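PDB 2XI9: ancillary protein 1 from Streptococcus pyogenes, which serves as a pilus-presented adhesin, probably helping the bacterium attach to host cells by way of an unusual internal thioester bond. Local coordinates for residues E186-I192 / D299-N305; V136-Q140 / D271-T276; K217-E221 / P293-L298. One frame throughout, in Å; residues are numbered along the deposited sequence.

Overall arrangement
All three contacts lie in the part of the chain that contains the thioester domain, and each joins segments far apart in sequence. Contact 1 pairs strands 189-193 and 299-303, the former outermost in a seven-strand mixed sheet. Contact 3 is nested within the loop that contact 1 closes: helix 209-222 meets the connection running into strand 299-303, so residues 293-298 pass on into contact 1, with centres about 20 Å apart. Contact 2 lies outermost, about 30 Å from contact 1 and 25 Å from contact 3 (centres), where the loop after strand 127-130 reaches the start of helix 274-288. Residues 136-140 come first and 271-276 fall between the other contacts' segments, so sheet and helices interleave.

Contact 1. Residues E186-I192 / D299-N305; sequences EVKYTHI and DFFIPNN
Thr190 and Ile302 exchange backbone hydrogen bonds, as do Ile192 and Phe300, which zips strand 189-193 antiparallel onto strand 299-303; the bond from Thr190 N to Ile302 O is 2.8 Å long. Beyond the strands, Asn304 N continues the pattern to Lys188 O. The Asn304 side chain, with CG between the backbone N and the carbonyl carbon (chi1 69°), accepts at OD1 from Lys188 N (3.0 Å), the donor lying above the carbonyl plane. An amide suits the place just past the strand end because its OD1 accepts while its ND2 donates to Gly185 O.

Side chains pack on both faces of the pair. On one, Tyr189 lays CE2 against Pro303 CB (3.7 Å), and His191 CB meets Phe301 CE2, the two rings nearly parallel but offset, so that they hardly overlap. On the other, Ile192 and Phe300 run alongside each other, CD1 to CD1 at 3.9 Å.

A side-chain bond joins His191 NE2 to Asp299 OD1 (2.8 Å), where the imidazole comes over the carboxylate plane, the two planes 79° apart. Asp299 OD2 accepts from His317 and Gln156. With both oxygens used, this buried carboxylate is satisfied and should help to set the rotation of the His191 ring.

Contact 2. Residues V136-Q140 / D271-T276; sequences VLTTQ and DMNDST
The capped start of helix 274-288 in the thioester domain is where Asp271 grips Thr138, Thr139 and Gln140, in the loop that follows strand 127-130. Asn273 is the N-cap residue: its OD1 accepts from Thr276 N (2.9 Å) and also from Thr276 OG1, a role that suits a short side chain with a carbonyl oxygen. Just before the cap, the carboxylate of Asp271 does for the loop what the cap does for the helix, supplying acceptors to a run of backbone N-H groups.

With CG anti to the backbone N (chi1 -167°), the Asp271 carboxylate is carried out to the loop, and five bonds converge on its two oxygens. OD2 takes three donors: Thr138 N (2.9 Å) and Gln140 N (2.9 Å) both approach out of the carboxylate plane, whereas Thr139 N is met by the syn lone pair of OD2. That last N-H is shared, since it also meets the syn lone pair of OD1 at 3.0 Å. Thr139 OG1 completes the grip on OD1. An aspartate fits because one compact anion can serve three consecutive amides, and their dipoles would be expected to favour its negative charge.

Next to this polar grip, Leu137 packs CD2 against Met272 CB (4.0 Å; the residue is selenomethionine), and Ala243 of helix 238-253 touches both. Gln240 of that helix also binds Leu137 O. A water donates to Thr138 OG1 and accepts from Asn273 N. Thr138 OG1 gives its own proton to Asp271 O, at 2.6 Å and almost in line with the C=O bond.

Contact 3. Residues K217-E221 / P293-L298; sequences KKVIE and PQLTDL
The backbone of residues 293-298, which is neither helix nor strand, passes along helix 209-222, coming nearest at Lys218 and Pro293 (CA atoms 5.4 Å apart) and again at Glu221 and Leu295. Lys217 and Glu221, one turn apart on the helix, hold the loop by their polar ends. Beyond CG the Lys217 chain is extended, which carries NZ past Leu295 to Thr296 O (2.9 Å). Two waters also accept from the same ammonium group, one leading to Leu295 O and the other to Asp297 OD1. Lysine suits this position because its long apolar stem can pack while its tip serves three acceptors. Asp297 has a further partner, a salt bridge to Arg195.

Glu221 answers with OE1, which takes the N-H of Gln294 from above the carboxylate plane (2.9 Å, 167° at the hydrogen). A water donates to that oxygen as well, while the CB and CG atoms of Gln294 lie against the carboxylate. Here the connection from helix 274-288 to strand 299-303 packs along one side of helix 209-222, within the thioester domain.

Between the polar ends sit apolar groups. Leu295, with CG between its own N and carbonyl carbon (chi1 53°), holds its branched end over the helix: CD1 touches Lys217 CB (3.8 Å) and CD2 reaches Glu221 CA (4.0 Å), so the two methyls of a leucine serve residues one turn apart. Pro293, a compact, conformationally restricted ring, rests on Lys217 CB and at about a right angle to the Lys218 chain, whose CG is 3.7 Å from Pro293 CA; Lys218 NZ continues to a salt bridge with Asp289. Deeper in, Ile220 and Leu298 point in opposing directions and overlap alongside, CG2 of Ile220 lying 3.8 Å from CD1 of Leu298.

Contact 1. Residues E186-I192 / D299-N305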
loop_
_atom_site.group_PDB
_atom_site.type_symbol
_atom_site.label_atom_id
_atom_site.label_comp_id
_atom_site.label_asym_id
_atom_site.label_seq_id
_atom_site.Cartn_x
_atom_site.Cartn_y
_atom_site.Cartn_z
ATOM N N GLU A 186 -17.426 2.833 6.731
ATOM C CA GLU A 186 -16.864 1.694 7.466
ATOM C C GLU A 186 -15.557 1.192 6.862
ATOM O O GLU A 186 -14.610 0.801 7.589
ATOM C CB GLU A 186 -17.931 0.572 7.578
ATOM C CG GLU A 186 -19.103 0.930 8.522
ATOM C CD GLU A 186 -20.374 0.049 8.353
ATOM O OE1 GLU A 186 -20.522 -0.651 7.320
ATOM O OE2 GLU A 186 -21.244 0.065 9.256
ATOM N N VAL A 187 -15.453 1.194 5.527
ATOM C CA VAL A 187 -14.184 0.839 4.885
ATOM C C VAL A 187 -13.874 1.782 3.708
ATOM O O VAL A 187 -14.550 1.719 2.688
ATOM C CB VAL A 187 -14.221 -0.581 4.336
ATOM C CG1 VAL A 187 -12.878 -0.971 3.771
ATOM C CG2 VAL A 187 -14.710 -1.600 5.440
ATOM N N LYS A 188 -12.876 2.653 3.898
ATOM C CA LYS A 188 -12.433 3.617 2.889
ATOM C C LYS A 188 -10.907 3.643 2.942
ATOM O O LYS A 188 -10.347 3.274 3.983
ATOM C CB LYS A 188 -12.957 4.996 3.209
ATOM C CG LYS A 188 -14.447 5.122 3.386
ATOM C CD LYS A 188 -14.868 6.537 3.635
ATOM C CE LYS A 188 -14.488 7.026 5.036
ATOM N NZ LYS A 188 -14.885 8.442 5.225
ATOM N N TYR A 189 -10.243 4.080 1.848
ATOM C CA TYR A 189 -8.803 3.965 1.703
ATOM C C TYR A 189 -8.168 5.319 1.430
ATOM O O TYR A 189 -8.794 6.199 0.788
ATOM C CB TYR A 189 -8.465 2.974 0.572
ATOM C CG TYR A 189 -8.987 1.574 0.790
ATOM C CD1 TYR A 189 -10.320 1.264 0.557
ATOM C CD2 TYR A 189 -8.150 0.557 1.212
ATOM C CE1 TYR A 189 -10.793 0.003 0.745
ATOM C CE2 TYR A 189 -8.625 -0.731 1.416
ATOM C CZ TYR A 189 -9.946 -1.000 1.191
ATOM O OH TYR A 189 -10.478 -2.238 1.406
ATOM N N THR A 190 -6.923 5.478 1.904
ATOM C CA THR A 190 -6.057 6.567 1.501
ATOM C C THR A 190 -5.217 6.107 0.322
ATOM O O THR A 190 -4.595 5.076 0.411
ATOM C CB THR A 190 -5.099 6.977 2.627
ATOM O OG1 THR A 190 -5.886 7.398 3.747
ATOM C CG2 THR A 190 -4.271 8.160 2.199
ATOM N N HIS A 191 -5.175 6.897 -0.760
ATOM C CA HIS A 191 -4.305 6.590 -1.893
ATOM C C HIS A 191 -2.959 7.273 -1.594
ATOM O O HIS A 191 -2.943 8.448 -1.272
ATOM C CB HIS A 191 -4.995 7.110 -3.160
ATOM C CG HIS A 191 -4.133 7.214 -4.369
ATOM N ND1 HIS A 191 -4.369 8.176 -5.347
ATOM C CD2 HIS A 191 -3.049 6.507 -4.780
ATOM C CE1 HIS A 191 -3.463 8.043 -6.303
ATOM N NE2 HIS A 191 -2.661 7.035 -5.994
ATOM N N ILE A 192 -1.875 6.500 -1.611
ATOM C CA ILE A 192 -0.511 7.006 -1.465
ATOM C C ILE A 192 0.377 6.494 -2.599
ATOM O O ILE A 192 -0.016 5.594 -3.319
ATOM C CB ILE A 192 0.101 6.585 -0.122
ATOM C CG1 ILE A 192 0.355 5.088 -0.043
ATOM C CG2 ILE A 192 -0.806 7.004 1.049
ATOM C CD1 ILE A 192 1.347 4.700 1.103
ATOM N N ASP A 299 0.518 3.177 -7.511
ATOM C CA ASP A 299 -0.455 3.508 -6.491
ATOM C C ASP A 299 -0.515 2.414 -5.403
ATOM O O ASP A 299 -0.290 1.241 -5.663
ATOM C CB ASP A 299 -1.853 3.655 -7.086
ATOM C CG ASP A 299 -1.956 4.801 -8.113
ATOM O OD1 ASP A 299 -1.198 5.820 -8.040
ATOM O OD2 ASP A 299 -2.858 4.703 -8.980
ATOM N N PHE A 300 -0.876 2.829 -4.201
ATOM C CA PHE A 300 -1.041 1.923 -3.050
ATOM C C PHE A 300 -2.172 2.520 -2.216
ATOM O O PHE A 300 -2.399 3.696 -2.296
ATOM C CB PHE A 300 0.276 1.840 -2.293
ATOM C CG PHE A 300 0.306 0.844 -1.171
ATOM C CD1 PHE A 300 0.010 1.220 0.125
ATOM C CD2 PHE A 300 0.711 -0.460 -1.406
ATOM C CE1 PHE A 300 0.090 0.286 1.172
ATOM C CE2 PHE A 300 0.754 -1.376 -0.397
ATOM C CZ PHE A 300 0.461 -0.997 0.922
ATOM N N PHE A 301 -2.854 1.692 -1.426
ATOM C CA PHE A 301 -4.073 2.053 -0.710
ATOM C C PHE A 301 -4.109 1.451 0.681
ATOM O O PHE A 301 -3.884 0.272 0.857
ATOM C CB PHE A 301 -5.293 1.572 -1.526
ATOM C CG PHE A 301 -5.291 2.059 -2.981
ATOM C CD1 PHE A 301 -4.683 1.319 -3.983
ATOM C CD2 PHE A 301 -5.903 3.257 -3.320
ATOM C CE1 PHE A 301 -4.665 1.762 -5.271
ATOM C CE2 PHE A 301 -5.860 3.730 -4.635
ATOM C CZ PHE A 301 -5.272 2.970 -5.606
ATOM N N ILE A 302 -4.417 2.280 1.665
ATOM C CA ILE A 302 -4.441 1.877 3.069
ATOM C C ILE A 302 -5.843 2.121 3.609
ATOM O O ILE A 302 -6.405 3.202 3.428
ATOM C CB ILE A 302 -3.467 2.704 3.940
ATOM C CG1 ILE A 302 -2.077 2.690 3.337
ATOM C CG2 ILE A 302 -3.445 2.219 5.381
ATOM C CD1 ILE A 302 -1.718 1.481 2.792
ATOM N N PRO A 303 -6.396 1.115 4.278
ATOM C CA PRO A 303 -7.736 1.165 4.799
ATOM C C PRO A 303 -7.812 1.960 6.099
ATOM O O PRO A 303 -6.801 2.111 6.819
ATOM C CB PRO A 303 -8.085 -0.320 5.009
ATOM C CG PRO A 303 -6.744 -0.929 5.364
ATOM C CD PRO A 303 -5.782 -0.219 4.437
ATOM N N ASN A 304 -8.996 2.485 6.371
ATOM C CA ASN A 304 -9.323 3.123 7.659
ATOM C C ASN A 304 -9.835 2.123 8.697
ATOM O O ASN A 304 -10.507 2.502 9.671
ATOM C CB ASN A 304 -10.366 4.227 7.459
ATOM C CG ASN A 304 -11.733 3.685 7.085
ATOM O OD1 ASN A 304 -11.850 2.530 6.721
ATOM N ND2 ASN A 304 -12.776 4.533 7.179
ATOM N N ASN A 305 -9.497 0.852 8.492
ATOM C CA ASN A 305 -9.939 -0.258 9.340
ATOM C C ASN A 305 -8.810 -1.280 9.381
ATOM O O ASN A 305 -8.500 -1.921 8.361
ATOM C CB ASN A 305 -11.217 -0.891 8.780
ATOM C CG ASN A 305 -11.835 -1.914 9.724
ATOM O OD1 ASN A 305 -11.138 -2.623 10.467
ATOM N ND2 ASN A 305 -13.160 -1.983 9.708
HETATM O O HOH W 1 -13.538 1.789 9.638
#

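Contact 2. Residues V136-Q140 / D271-T276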
loop_
_atom_site.group_PDB
_atom_site.type_symbol
_atom_site.label_atom_id
_atom_site.label_comp_id
_atom_site.label_asym_id
_atom_site.label_seq_id
_atom_site.Cartn_x
_atom_site.Cartn_y
_atom_site.Cartn_z
ATOM N N VAL A 136 -12.760 -19.148 -13.229
ATOM C CA VAL A 136 -12.086 -20.171 -12.438
ATOM C C VAL A 136 -10.572 -19.943 -12.443
ATOM O O VAL A 136 -9.968 -19.373 -13.395
ATOM C CB VAL A 136 -12.415 -21.606 -12.890
ATOM C CG1 VAL A 136 -13.926 -21.898 -12.886
ATOM C CG2 VAL A 136 -11.794 -21.917 -14.259
ATOM N N LEU A 137 -9.957 -20.342 -11.338
ATOM C CA LEU A 137 -8.510 -20.405 -11.253
ATOM C C LEU A 137 -8.147 -21.704 -11.964
ATOM O O LEU A 137 -7.575 -21.660 -13.049
ATOM C CB LEU A 137 -8.038 -20.347 -9.793
ATOM C CG LEU A 137 -6.538 -20.568 -9.570
ATOM C CD1 LEU A 137 -5.687 -19.628 -10.443
ATOM C CD2 LEU A 137 -6.212 -20.383 -8.098
ATOM N N THR A 138 -8.530 -22.861 -11.411
ATOM C CA THR A 138 -8.543 -24.091 -12.205
ATOM C C THR A 138 -9.939 -24.688 -12.282
ATOM O O THR A 138 -10.481 -24.874 -13.375
ATOM C CB THR A 138 -7.518 -25.131 -11.685
ATOM O OG1 THR A 138 -6.216 -24.509 -11.596
ATOM C CG2 THR A 138 -7.446 -26.352 -12.608
ATOM N N THR A 139 -10.511 -25.031 -11.128
ATOM C CA THR A 139 -11.874 -25.587 -11.085
ATOM C C THR A 139 -12.860 -24.733 -10.292
ATOM O O THR A 139 -14.047 -24.896 -10.453
ATOM C CB THR A 139 -11.890 -26.986 -10.440
ATOM O OG1 THR A 139 -11.521 -26.840 -9.065
ATOM C CG2 THR A 139 -10.888 -27.929 -11.145
ATOM N N GLN A 140 -12.375 -23.887 -9.402
ATOM C CA GLN A 140 -13.213 -23.030 -8.584
ATOM C C GLN A 140 -13.066 -21.548 -8.982
ATOM O O GLN A 140 -12.008 -21.130 -9.398
ATOM C CB GLN A 140 -12.862 -23.215 -7.117
ATOM C CG GLN A 140 -13.114 -24.663 -6.640
ATOM C CD GLN A 140 -12.698 -24.934 -5.195
ATOM O OE1 GLN A 140 -13.475 -25.492 -4.434
ATOM N NE2 GLN A 140 -11.487 -24.537 -4.816
ATOM N N ASP A 271 -6.447 -24.486 -5.339
ATOM C CA ASP A 271 -6.995 -24.667 -6.702
ATOM C C ASP A 271 -6.019 -24.223 -7.820
ATOM O O ASP A 271 -6.366 -24.280 -9.000
ATOM C CB ASP A 271 -8.277 -23.838 -6.854
ATOM C CG ASP A 271 -9.073 -24.197 -8.105
ATOM O OD1 ASP A 271 -9.188 -25.373 -8.439
ATOM O OD2 ASP A 271 -9.614 -23.290 -8.770
HETATM N N MSE A 272 -4.823 -23.759 -7.469
HETATM C CA MSE A 272 -3.828 -23.371 -8.480
HETATM C C MSE A 272 -3.167 -24.610 -9.083
HETATM O O MSE A 272 -2.628 -25.456 -8.357
HETATM C CB MSE A 272 -2.771 -22.439 -7.842
HETATM C CG MSE A 272 -1.749 -21.904 -8.780
HETATM SE SE MSE A 272 -0.590 -20.578 -8.037
HETATM C CE MSE A 272 -1.666 -18.975 -8.298
ATOM N N ASN A 273 -3.196 -24.726 -10.411
ATOM C CA ASN A 273 -2.579 -25.873 -11.087
ATOM C C ASN A 273 -1.027 -25.738 -11.197
ATOM O O ASN A 273 -0.457 -24.683 -10.883
ATOM C CB ASN A 273 -3.270 -26.176 -12.430
ATOM C CG ASN A 273 -2.966 -25.148 -13.527
ATOM O OD1 ASN A 273 -2.043 -24.346 -13.388
ATOM N ND2 ASN A 273 -3.742 -25.188 -14.632
ATOM N N ASP A 274 -0.358 -26.806 -11.613
ATOM C CA ASP A 274 1.129 -26.809 -11.683
ATOM C C ASP A 274 1.701 -25.712 -12.597
ATOM O O ASP A 274 2.620 -24.998 -12.196
ATOM C CB ASP A 274 1.645 -28.161 -12.173
ATOM C CG ASP A 274 1.467 -29.290 -11.150
ATOM O OD1 ASP A 274 1.207 -29.015 -9.961
ATOM O OD2 ASP A 274 1.602 -30.467 -11.546
ATOM N N SER A 275 1.177 -25.605 -13.822
ATOM C CA SER A 275 1.572 -24.533 -14.773
ATOM C C SER A 275 1.492 -23.140 -14.180
ATOM O O SER A 275 2.378 -22.331 -14.408
ATOM C CB SER A 275 0.703 -24.556 -16.053
ATOM O OG SER A 275 0.820 -25.788 -16.702
ATOM N N THR A 276 0.417 -22.839 -13.451
ATOM C CA THR A 276 0.210 -21.525 -12.855
ATOM C C THR A 276 1.139 -21.230 -11.676
ATOM O O THR A 276 1.709 -20.115 -11.559
ATOM C CB THR A 276 -1.295 -21.302 -12.495
ATOM O OG1 THR A 276 -2.118 -21.507 -13.669
ATOM C CG2 THR A 276 -1.519 -19.958 -11.956
HETATM O O HOH W 2 -4.272 -22.488 -11.926
#

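Contact 3. Residues K217-E221 / P293-L298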
loop_
_atom_site.group_PDB
_atom_site.type_symbol
_atom_site.label_atom_id
_atom_site.label_comp_id
_atom_site.label_asym_id
_atom_site.label_seq_id
_atom_site.Cartn_x
_atom_site.Cartn_y
_atom_site.Cartn_z
ATOM N N LYS A 217 7.639 -4.064 -6.947
ATOM C CA LYS A 217 7.482 -3.395 -8.218
ATOM C C LYS A 217 7.742 -4.379 -9.342
ATOM O O LYS A 217 7.109 -4.272 -10.364
ATOM C CB LYS A 217 8.458 -2.245 -8.372
ATOM C CG LYS A 217 8.143 -1.048 -7.561
ATOM C CD LYS A 217 9.235 -0.027 -7.796
ATOM C CE LYS A 217 8.955 1.271 -7.088
ATOM N NZ LYS A 217 10.114 2.250 -7.190
ATOM N N LYS A 218 8.654 -5.358 -9.134
ATOM C CA LYS A 218 8.986 -6.293 -10.217
ATOM C C LYS A 218 7.939 -7.391 -10.448
ATOM O O LYS A 218 7.735 -7.816 -11.589
ATOM C CB LYS A 218 10.385 -6.882 -10.032
ATOM C CG LYS A 218 11.499 -5.809 -10.323
ATOM C CD LYS A 218 12.862 -6.192 -9.828
ATOM C CE LYS A 218 13.532 -7.152 -10.778
ATOM N NZ LYS A 218 14.833 -7.756 -10.254
ATOM N N VAL A 219 7.307 -7.857 -9.381
ATOM C CA VAL A 219 6.166 -8.748 -9.476
ATOM C C VAL A 219 5.046 -8.064 -10.278
ATOM O O VAL A 219 4.530 -8.642 -11.243
ATOM C CB VAL A 219 5.648 -9.188 -8.074
ATOM C CG1 VAL A 219 4.305 -9.943 -8.151
ATOM C CG2 VAL A 219 6.683 -10.095 -7.342
ATOM N N ILE A 220 4.701 -6.843 -9.883
ATOM C CA ILE A 220 3.648 -6.098 -10.595
ATOM C C ILE A 220 3.974 -5.924 -12.096
ATOM O O ILE A 220 3.131 -6.168 -12.939
ATOM C CB ILE A 220 3.368 -4.755 -9.969
ATOM C CG1 ILE A 220 2.850 -4.896 -8.548
ATOM C CG2 ILE A 220 2.344 -3.959 -10.861
ATOM C CD1 ILE A 220 1.544 -5.643 -8.396
ATOM N N GLU A 221 5.218 -5.556 -12.399
ATOM C CA GLU A 221 5.710 -5.318 -13.736
ATOM C C GLU A 221 5.530 -6.502 -14.660
ATOM O O GLU A 221 5.207 -6.328 -15.849
ATOM C CB GLU A 221 7.235 -4.958 -13.659
ATOM C CG GLU A 221 7.942 -4.935 -14.930
ATOM C CD GLU A 221 9.459 -5.064 -14.830
ATOM O OE1 GLU A 221 10.072 -4.568 -13.849
ATOM O OE2 GLU A 221 10.018 -5.638 -15.812
ATOM N N PRO A 293 13.828 -2.456 -11.127
ATOM C CA PRO A 293 12.479 -2.470 -11.618
ATOM C C PRO A 293 12.404 -1.646 -12.896
ATOM O O PRO A 293 13.094 -0.634 -13.015
ATOM C CB PRO A 293 11.680 -1.813 -10.480
ATOM C CG PRO A 293 12.510 -2.044 -9.283
ATOM C CD PRO A 293 13.899 -1.955 -9.741
ATOM N N GLN A 294 11.585 -2.082 -13.831
ATOM C CA GLN A 294 11.388 -1.321 -15.062
ATOM C C GLN A 294 10.340 -0.200 -14.901
ATOM O O GLN A 294 10.349 0.780 -15.626
ATOM C CB GLN A 294 11.016 -2.252 -16.203
ATOM C CG GLN A 294 12.129 -3.185 -16.624
ATOM C CD GLN A 294 13.367 -2.435 -17.032
ATOM O OE1 GLN A 294 14.446 -2.607 -16.450
ATOM N NE2 GLN A 294 13.226 -1.568 -18.004
ATOM N N LEU A 295 9.511 -0.269 -13.905
ATOM C CA LEU A 295 8.535 0.795 -13.744
ATOM C C LEU A 295 9.015 1.730 -12.644
ATOM O O LEU A 295 10.033 1.487 -12.020
ATOM C CB LEU A 295 7.149 0.249 -13.542
ATOM C CG LEU A 295 6.946 -0.765 -12.467
ATOM C CD1 LEU A 295 7.099 -0.046 -11.131
ATOM C CD2 LEU A 295 5.542 -1.517 -12.611
ATOM N N THR A 296 8.317 2.819 -12.451
ATOM C CA THR A 296 8.828 3.881 -11.623
ATOM C C THR A 296 8.091 3.911 -10.301
ATOM O O THR A 296 8.654 3.574 -9.275
ATOM C CB THR A 296 8.750 5.228 -12.424
ATOM O OG1 THR A 296 9.507 5.085 -13.630
ATOM C CG2 THR A 296 9.326 6.417 -11.623
ATOM N N ASP A 297 6.815 4.284 -10.314
ATOM C CA ASP A 297 6.025 4.392 -9.096
ATOM C C ASP A 297 4.660 3.733 -9.357
ATOM O O ASP A 297 4.229 3.685 -10.521
ATOM C CB ASP A 297 5.859 5.874 -8.692
ATOM C CG ASP A 297 7.043 6.420 -7.902
ATOM O OD1 ASP A 297 7.304 5.912 -6.778
ATOM O OD2 ASP A 297 7.686 7.360 -8.396
ATOM N N LEU A 298 4.035 3.212 -8.301
ATOM C CA LEU A 298 2.699 2.628 -8.353
ATOM C C LEU A 298 1.820 3.197 -7.264
ATOM O O LEU A 298 2.314 3.612 -6.202
ATOM C CB LEU A 298 2.788 1.122 -8.139
ATOM C CG LEU A 298 3.446 0.304 -9.238
ATOM C CD1 LEU A 298 3.781 -1.100 -8.770
ATOM C CD2 LEU A 298 2.559 0.255 -10.426
HETATM O O HOH W 3 11.443 2.207 -9.841
HETATM O O HOH W 4 9.478 4.537 -5.909
HETATM O O HOH W 5 9.249 -3.029 -11.938
#